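Local structure of ABC transporter periplasmic-binding protein YtfQ (Mycobacterium smegmatis, 6HB0) at residues 209-223 with 237-251. The protein probably binds L-arabinofuranose or a related sugar outside the membrane and delivers it to an ABC transporter. Numbering follows the deposited sequence. Where two conformers were deposited one is given.
Sequences DVVFAQNDDMGLGAM and IKIVAVDATHDGMQA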
ATOM      1  N   ASP A 209      -4.092  25.852  -4.021  1.00 28.15           N
ATOM      2  CA  ASP A 209      -5.366  25.293  -4.466  1.00 29.99           C
ATOM      3  C   ASP A 209      -5.584  23.872  -3.937  1.00 31.73           C
ATOM      4  O   ASP A 209      -6.670  23.538  -3.510  1.00 26.61           O
ATOM      5  CB  ASP A 209      -5.399  25.336  -5.969  1.00 33.07           C
ATOM      6  CG  ASP A 209      -5.272  26.822  -6.492  1.00 36.10           C
ATOM      7  OD1 ASP A 209      -6.220  27.604  -6.250  1.00 42.25           O
ATOM      8  OD2 ASP A 209      -4.201  27.208  -7.026  1.00 36.69           O
ATOM      9  N   VAL A 210      -4.530  23.071  -3.919  1.00 30.79           N
ATOM     10  CA  VAL A 210      -4.633  21.662  -3.593  1.00 31.80           C
ATOM     11  C   VAL A 210      -3.444  21.244  -2.769  1.00 31.16           C
ATOM     12  O   VAL A 210      -2.333  21.676  -3.063  1.00 29.49           O
ATOM     13  CB  VAL A 210      -4.596  20.805  -4.865  1.00 33.65           C
ATOM     14  CG1 VAL A 210      -4.695  19.319  -4.484  1.00 37.86           C
ATOM     15  CG2 VAL A 210      -5.725  21.177  -5.810  1.00 37.12           C
ATOM     16  N   VAL A 211      -3.688  20.432  -1.741  1.00 29.09           N
ATOM     17  CA  VAL A 211      -2.621  19.667  -1.105  1.00 27.98           C
ATOM     18  C   VAL A 211      -2.684  18.194  -1.475  1.00 27.71           C
ATOM     19  O   VAL A 211      -3.737  17.582  -1.469  1.00 24.88           O
ATOM     20  CB  VAL A 211      -2.376  19.974   0.402  1.00 33.37           C
ATOM     21  CG1 VAL A 211      -3.343  20.960   0.984  1.00 36.66           C
ATOM     22  CG2 VAL A 211      -1.965  18.752   1.248  1.00 30.38           C
ATOM     23  N   PHE A 212      -1.555  17.654  -1.900  1.00 24.93           N
ATOM     24  CA  PHE A 212      -1.403  16.246  -2.071  1.00 23.98           C
ATOM     25  C   PHE A 212      -0.614  15.732  -0.865  1.00 25.25           C
ATOM     26  O   PHE A 212       0.534  16.100  -0.642  1.00 24.41           O
ATOM     27  CB  PHE A 212      -0.680  15.915  -3.350  1.00 24.13           C
ATOM     28  CG  PHE A 212      -0.265  14.473  -3.444  1.00 25.82           C
ATOM     29  CD1 PHE A 212      -1.169  13.468  -3.166  1.00 24.57           C
ATOM     30  CD2 PHE A 212       1.024  14.118  -3.783  1.00 25.71           C
ATOM     31  CE1 PHE A 212      -0.808  12.127  -3.253  1.00 24.85           C
ATOM     32  CE2 PHE A 212       1.382  12.794  -3.872  1.00 25.14           C
ATOM     33  CZ  PHE A 212       0.464  11.794  -3.598  1.00 24.54           C
ATOM     34  N   ALA A 213      -1.283  14.933  -0.064  1.00 23.07           N
ATOM     35  CA  ALA A 213      -0.704  14.344   1.157  1.00 25.54           C
ATOM     36  C   ALA A 213      -0.400  12.888   0.865  1.00 27.09           C
ATOM     37  O   ALA A 213      -1.293  12.119   0.528  1.00 24.69           O
ATOM     38  CB  ALA A 213      -1.692  14.436   2.272  1.00 24.14           C
ATOM     39  N   GLN A 214       0.858  12.514   0.969  1.00 26.20           N
ATOM     40  CA  GLN A 214       1.262  11.165   0.636  1.00 26.19           C
ATOM     41  C   GLN A 214       0.820  10.120   1.664  1.00 25.38           C
ATOM     42  O   GLN A 214       1.046   8.951   1.420  1.00 27.59           O
ATOM     43  CB  GLN A 214       2.776  11.073   0.470  1.00 26.93           C
ATOM     44  CG  GLN A 214       3.275  11.724  -0.756  1.00 26.32           C
ATOM     45  CD  GLN A 214       4.759  11.543  -0.910  1.00 27.72           C
ATOM     46  OE1 GLN A 214       5.397  10.869  -0.096  1.00 27.73           O
ATOM     47  NE2 GLN A 214       5.336  12.166  -1.955  1.00 25.26           N
ATOM     48  N   ASN A 215       0.222  10.517   2.781  1.00 25.65           N
ATOM     49  CA  ASN A 215      -0.554   9.594   3.606  1.00 25.63           C
ATOM     50  C   ASN A 215      -1.666  10.325   4.340  1.00 28.30           C
ATOM     51  O   ASN A 215      -1.739  11.561   4.320  1.00 25.89           O
ATOM     52  CB  ASN A 215       0.317   8.722   4.558  1.00 26.30           C
ATOM     53  CG  ASN A 215       0.696   9.418   5.835  1.00 29.52           C
ATOM     54  OD1 ASN A 215       0.723  10.658   5.909  1.00 25.14           O
ATOM     55  ND2 ASN A 215       1.015   8.619   6.862  1.00 27.51           N
ATOM     56  N   ASP A 216      -2.539   9.553   4.998  1.00 31.30           N
ATOM     57  CA  ASP A 216      -3.696  10.101   5.674  1.00 31.30           C
ATOM     58  C   ASP A 216      -3.287  11.002   6.833  1.00 28.97           C
ATOM     59  O   ASP A 216      -3.852  12.058   6.994  1.00 28.68           O
ATOM     60  CB  ASP A 216      -4.685   9.000   6.158  1.00 32.03           C
ATOM     61  CG  ASP A 216      -4.117   8.092   7.278  1.00 34.27           C
ATOM     62  OD1 ASP A 216      -2.883   7.840   7.296  1.00 34.43           O
ATOM     63  OD2 ASP A 216      -4.911   7.599   8.120  1.00 42.12           O
ATOM     64  N   ASP A 217      -2.312  10.595   7.629  1.00 29.65           N
ATOM     65  CA  ASP A 217      -1.940  11.396   8.807  1.00 29.00           C
ATOM     66  C   ASP A 217      -1.478  12.809   8.464  1.00 26.34           C
ATOM     67  O   ASP A 217      -1.903  13.753   9.079  1.00 25.30           O
ATOM     68  CB  ASP A 217      -0.896  10.688   9.647  1.00 34.54           C
ATOM     69  CG  ASP A 217      -1.416   9.378  10.244  1.00 38.51           C
ATOM     70  OD1 ASP A 217      -2.593   9.327  10.715  1.00 45.99           O
ATOM     71  OD2 ASP A 217      -0.632   8.430  10.217  1.00 44.06           O
ATOM     72  N   MET A 218      -0.621  12.930   7.478  1.00 26.90           N
ATOM     73  CA  MET A 218      -0.149  14.228   7.031  1.00 26.77           C
ATOM     74  C   MET A 218      -1.307  15.061   6.490  1.00 28.67           C
ATOM     75  O   MET A 218      -1.404  16.249   6.789  1.00 25.37           O
ATOM     76  CB  MET A 218       0.939  14.073   5.965  1.00 24.52           C
ATOM     77  CG  MET A 218       2.198  13.513   6.540  1.00 24.37           C
ATOM     78  SD  MET A 218       3.604  13.612   5.410  1.00 25.73           S
ATOM     79  CE  MET A 218       3.033  12.636   3.982  1.00 25.50           C
ATOM     80  N   GLY A 219      -2.213  14.414   5.764  1.00 26.03           N
ATOM     81  CA  GLY A 219      -3.432  15.071   5.297  1.00 27.03           C
ATOM     82  C   GLY A 219      -4.297  15.565   6.451  1.00 27.91           C
ATOM     83  O   GLY A 219      -4.841  16.662   6.390  1.00 27.96           O
ATOM     84  N   LEU A 220      -4.423  14.773   7.522  1.00 26.08           N
ATOM     85  CA  LEU A 220      -5.223  15.207   8.620  1.00 27.09           C
ATOM     86  C   LEU A 220      -4.565  16.355   9.354  1.00 26.15           C
ATOM     87  O   LEU A 220      -5.246  17.256   9.786  1.00 31.19           O
ATOM     88  CB  LEU A 220      -5.557  14.063   9.563  1.00 31.14           C
ATOM     89  CG  LEU A 220      -6.385  12.939   8.937  1.00 30.17           C
ATOM     90  CD1 LEU A 220      -6.254  11.631   9.724  1.00 33.44           C
ATOM     91  CD2 LEU A 220      -7.817  13.409   8.871  1.00 31.46           C
ATOM     92  N   GLY A 221      -3.244  16.332   9.465  1.00 27.20           N
ATOM     93  CA  GLY A 221      -2.491  17.441  10.041  1.00 27.79           C
ATOM     94  C   GLY A 221      -2.711  18.724   9.283  1.00 28.18           C
ATOM     95  O   GLY A 221      -2.965  19.772   9.888  1.00 28.83           O
ATOM     96  N   ALA A 222      -2.612  18.612   7.965  1.00 28.36           N
ATOM     97  CA  ALA A 222      -2.769  19.722   7.027  1.00 31.83           C
ATOM     98  C   ALA A 222      -4.131  20.350   7.147  1.00 30.34           C
ATOM     99  O   ALA A 222      -4.248  21.540   7.181  1.00 29.57           O
ATOM    100  CB  ALA A 222      -2.535  19.244   5.601  1.00 31.39           C
ATOM    101  N   MET A 223      -5.147  19.513   7.223  1.00 29.79           N
ATOM    102  CA  MET A 223      -6.521  19.929   7.435  1.00 32.45           C
ATOM    103  C   MET A 223      -6.641  20.802   8.700  1.00 32.51           C
ATOM    104  O   MET A 223      -7.280  21.844   8.689  1.00 32.66           O
ATOM    105  CB  MET A 223      -7.359  18.642   7.538  1.00 32.38           C
ATOM    106  CG  MET A 223      -8.810  18.751   7.878  1.00 42.57           C
ATOM    107  SD  MET A 223      -9.485  17.103   8.272  1.00 41.48           S
ATOM    108  CE  MET A 223      -9.311  17.087  10.059  1.00 45.55           C
ATOM    109  N   ILE A 237      -9.142  25.027   0.074  1.00 31.93           N
ATOM    110  CA  ILE A 237      -7.971  24.256  -0.319  1.00 30.59           C
ATOM    111  C   ILE A 237      -8.433  22.807  -0.299  1.00 29.81           C
ATOM    112  O   ILE A 237      -8.882  22.291   0.734  1.00 31.33           O
ATOM    113  CB  ILE A 237      -6.800  24.436   0.665  1.00 33.27           C
ATOM    114  CG1 ILE A 237      -6.326  25.900   0.662  1.00 34.81           C
ATOM    115  CG2 ILE A 237      -5.658  23.518   0.273  1.00 34.01           C
ATOM    116  CD1 ILE A 237      -5.196  26.242   1.631  1.00 33.18           C
ATOM    117  N   LYS A 238      -8.339  22.169  -1.443  1.00 30.56           N
ATOM    118  CA  LYS A 238      -8.724  20.792  -1.611  1.00 28.92           C
ATOM    119  C   LYS A 238      -7.563  19.887  -1.170  1.00 31.79           C
ATOM    120  O   LYS A 238      -6.393  20.268  -1.230  1.00 29.41           O
ATOM    121  CB  LYS A 238      -9.076  20.562  -3.056  1.00 33.58           C
ATOM    122  CG  LYS A 238     -10.332  21.329  -3.465  1.00 40.10           C
ATOM    123  CD  LYS A 238     -10.926  20.799  -4.766  1.00 48.82           C
ATOM    124  CE  LYS A 238     -12.234  21.492  -5.159  1.00 54.79           C
ATOM    125  NZ  LYS A 238     -12.872  22.319  -4.095  1.00 56.78           N
ATOM    126  N   ILE A 239      -7.905  18.693  -0.701  1.00 28.19           N
ATOM    127  CA  ILE A 239      -6.919  17.753  -0.194  1.00 27.86           C
ATOM    128  C   ILE A 239      -7.143  16.413  -0.880  1.00 27.79           C
ATOM    129  O   ILE A 239      -8.285  15.860  -0.888  1.00 26.13           O
ATOM    130  CB  ILE A 239      -7.064  17.575   1.303  1.00 27.17           C
ATOM    131  CG1 ILE A 239      -6.768  18.881   2.018  1.00 28.68           C
ATOM    132  CG2 ILE A 239      -6.105  16.497   1.789  1.00 30.42           C
ATOM    133  CD1 ILE A 239      -7.014  18.840   3.488  1.00 31.00           C
ATOM    134  N   VAL A 240      -6.101  15.931  -1.530  1.00 24.53           N
ATOM    135  CA  VAL A 240      -6.115  14.583  -2.108  1.00 25.15           C
ATOM    136  C   VAL A 240      -5.040  13.796  -1.343  1.00 28.42           C
ATOM    137  O   VAL A 240      -3.918  14.311  -1.148  1.00 24.65           O
ATOM    138  CB  VAL A 240      -5.926  14.566  -3.619  1.00 26.70           C
ATOM    139  CG1 VAL A 240      -4.691  15.337  -4.066  1.00 30.81           C
ATOM    140  CG2 VAL A 240      -5.852  13.147  -4.165  1.00 27.92           C
ATOM    141  N   ALA A 241      -5.391  12.603  -0.845  1.00 25.11           N
ATOM    142  CA  ALA A 241      -4.473  11.820   0.022  1.00 24.19           C
ATOM    143  C   ALA A 241      -4.395  10.381  -0.354  1.00 26.50           C
ATOM    144  O   ALA A 241      -5.260   9.859  -1.027  1.00 25.84           O
ATOM    145  CB  ALA A 241      -4.844  11.976   1.466  1.00 26.01           C
ATOM    146  N   VAL A 242      -3.331   9.721   0.072  1.00 28.16           N
ATOM    147  CA  VAL A 242      -3.219   8.286  -0.014  1.00 26.37           C
ATOM    148  C   VAL A 242      -3.561   7.658   1.326  1.00 28.79           C
ATOM    149  O   VAL A 242      -3.216   8.193   2.360  1.00 28.13           O
ATOM    150  CB  VAL A 242      -1.801   7.907  -0.434  1.00 27.93           C
ATOM    151  CG1 VAL A 242      -1.683   6.404  -0.612  1.00 29.69           C
ATOM    152  CG2 VAL A 242      -1.409   8.647  -1.721  1.00 29.84           C
ATOM    153  N   ASP A 243      -4.227   6.498   1.281  1.00 32.21           N
ATOM    154  CA  ASP A 243      -4.557   5.609   2.437  1.00 32.79           C
ATOM    155  C   ASP A 243      -6.048   5.754   2.811  1.00 34.53           C
ATOM    156  O   ASP A 243      -6.492   6.764   3.356  1.00 35.74           O
ATOM    157  CB  ASP A 243      -3.745   5.840   3.710  1.00 37.87           C
ATOM    158  CG  ASP A 243      -2.264   5.565   3.584  1.00 39.95           C
ATOM    159  OD1 ASP A 243      -1.803   4.787   2.739  1.00 41.64           O
ATOM    160  OD2 ASP A 243      -1.563   6.147   4.413  1.00 50.44           O
ATOM    161  N   ALA A 244      -6.818   4.720   2.537  1.00 32.13           N
ATOM    162  CA  ALA A 244      -8.226   4.749   2.833  1.00 32.41           C
ATOM    163  C   ALA A 244      -8.443   4.213   4.245  1.00 34.34           C
ATOM    164  O   ALA A 244      -9.012   3.149   4.435  1.00 36.42           O
ATOM    165  CB  ALA A 244      -8.951   3.928   1.807  1.00 33.89           C
ATOM    166  N   THR A 245      -7.927   4.931   5.226  1.00 34.74           N
ATOM    167  CA  THR A 245      -8.065   4.535   6.602  1.00 33.58           C
ATOM    168  C   THR A 245      -9.372   5.122   7.156  1.00 33.11           C
ATOM    169  O   THR A 245     -10.018   6.008   6.568  1.00 32.48           O
ATOM    170  CB  THR A 245      -6.928   5.124   7.439  1.00 35.16           C
ATOM    171  OG1 THR A 245      -7.014   6.558   7.405  1.00 36.51           O
ATOM    172  CG2 THR A 245      -5.582   4.671   6.943  1.00 39.35           C
ATOM    173  N   HIS A 246      -9.747   4.653   8.320  1.00 31.80           N
ATOM    174  CA  HIS A 246     -10.957   5.151   8.967  1.00 34.25           C
ATOM    175  C   HIS A 246     -10.954   6.712   9.096  1.00 33.05           C
ATOM    176  O   HIS A 246     -11.934   7.378   8.722  1.00 31.11           O
ATOM    177  CB  HIS A 246     -11.149   4.501  10.357  1.00 32.61           C
ATOM    178  CG  HIS A 246     -12.586   4.459  10.794  1.00 35.90           C
ATOM    179  ND1 HIS A 246     -13.323   3.291  10.809  1.00 34.65           N
ATOM    180  CD2 HIS A 246     -13.429   5.445  11.186  1.00 37.10           C
ATOM    181  CE1 HIS A 246     -14.571   3.573  11.164  1.00 44.13           C
ATOM    182  NE2 HIS A 246     -14.660   4.866  11.408  1.00 35.77           N
ATOM    183  N   ASP A 247      -9.877   7.274   9.630  1.00 34.11           N
ATOM    184  CA  ASP A 247      -9.846   8.723   9.906  1.00 34.92           C
ATOM    185  C   ASP A 247      -9.755   9.555   8.640  1.00 33.56           C
ATOM    186  O   ASP A 247     -10.393  10.630   8.555  1.00 31.77           O
ATOM    187  CB  ASP A 247      -8.766   9.063  10.907  1.00 44.08           C
ATOM    188  CG  ASP A 247      -9.108   8.520  12.318  1.00 51.63           C
ATOM    189  OD1 ASP A 247     -10.273   8.083  12.581  1.00 57.20           O
ATOM    190  OD2 ASP A 247      -8.227   8.541  13.178  1.00 54.53           O
ATOM    191  N   GLY A 248      -9.039   9.024   7.653  1.00 32.51           N
ATOM    192  CA  GLY A 248      -8.982   9.616   6.315  1.00 31.17           C
ATOM    193  C   GLY A 248     -10.343   9.665   5.680  1.00 31.92           C
ATOM    194  O   GLY A 248     -10.822  10.705   5.230  1.00 28.87           O
ATOM    195  N   MET A 249     -10.988   8.520   5.654  1.00 33.69           N
ATOM    196  CA  MET A 249     -12.336   8.408   5.103  0.50 31.60           C
ATOM    197  C   MET A 249     -13.360   9.240   5.872  1.00 29.85           C
ATOM    198  O   MET A 249     -14.306   9.726   5.285  1.00 29.18           O
ATOM    199  CB  MET A 249     -12.775   6.944   5.086  0.50 33.81           C
ATOM    200  CG  MET A 249     -11.874   6.048   4.278  0.50 37.53           C
ATOM    201  SD  MET A 249     -12.509   6.039   2.623  0.50 41.19           S
ATOM    202  CE  MET A 249     -14.017   5.091   2.953  0.50 40.40           C
ATOM    203  N   GLN A 250     -13.177   9.401   7.180  1.00 29.63           N
ATOM    204  CA  GLN A 250     -14.063  10.230   7.954  1.00 31.75           C
ATOM    205  C   GLN A 250     -13.945  11.700   7.536  1.00 31.42           C
ATOM    206  O   GLN A 250     -14.950  12.398   7.334  1.00 28.15           O
ATOM    207  CB  GLN A 250     -13.832  10.080   9.469  1.00 33.59           C
ATOM    208  CG  GLN A 250     -14.841  10.871  10.315  1.00 36.15           C
ATOM    209  CD  GLN A 250     -16.263  10.397  10.089  1.00 40.52           C
ATOM    210  OE1 GLN A 250     -16.578   9.228  10.262  1.00 46.26           O
ATOM    211  NE2 GLN A 250     -17.099  11.281   9.607  1.00 41.14           N
ATOM    212  N   ALA A 251     -12.722  12.169   7.391  1.00 28.99           N
ATOM    213  CA  ALA A 251     -12.479  13.534   6.841  1.00 29.87           C
ATOM    214  C   ALA A 251     -13.105  13.748   5.478  1.00 28.37           C
ATOM    215  O   ALA A 251     -13.711  14.776   5.202  1.00 29.98           O
ATOM    216  CB  ALA A 251     -10.987  13.807   6.782  1.00 30.01           C
TER
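The methyl of A251 sits in a notch between two side chains of helix 216-223, 3.8 Å from L220 CD2 and 3.9 Å from M223 SD. M223 reaches out from the helix, bent only at its CG-SD bond, while L220 spreads its other methyl, CD1, against D247 CB. G219, with no side chain, lets the helix settle on the small A213 and A241, A213 CB lying 3.6 Å from G219 CA. I239 CD1 fills the dip beside M223 CB. The beta-alpha-beta unit is that of a periplasmic binding protein lobe: strands 210-213 and 238-242 run parallel, V211 and A213 bonding alternately to K238, V240 and V242. On the face of V210, F212 and V240, the F212 ring turns its edge to V242 CG2, 3.8 Å from CE1; F169 stacks on the ring. V240 CG1, between its backbone N and carbonyl carbon (chi1 53°), fits between V210 CG1 and F212. At the C-terminal strand ends, T245 OG1 donates to D216 OD2 at a doubtfully short 2.5 Å and caps helix 246-251 through G248 N. D216, which with D217 binds zinc, brings OD1 within 3.6 Å of D243 OD2, a like-charge approach probably eased by the metal and by R34, salt-bridged to D243.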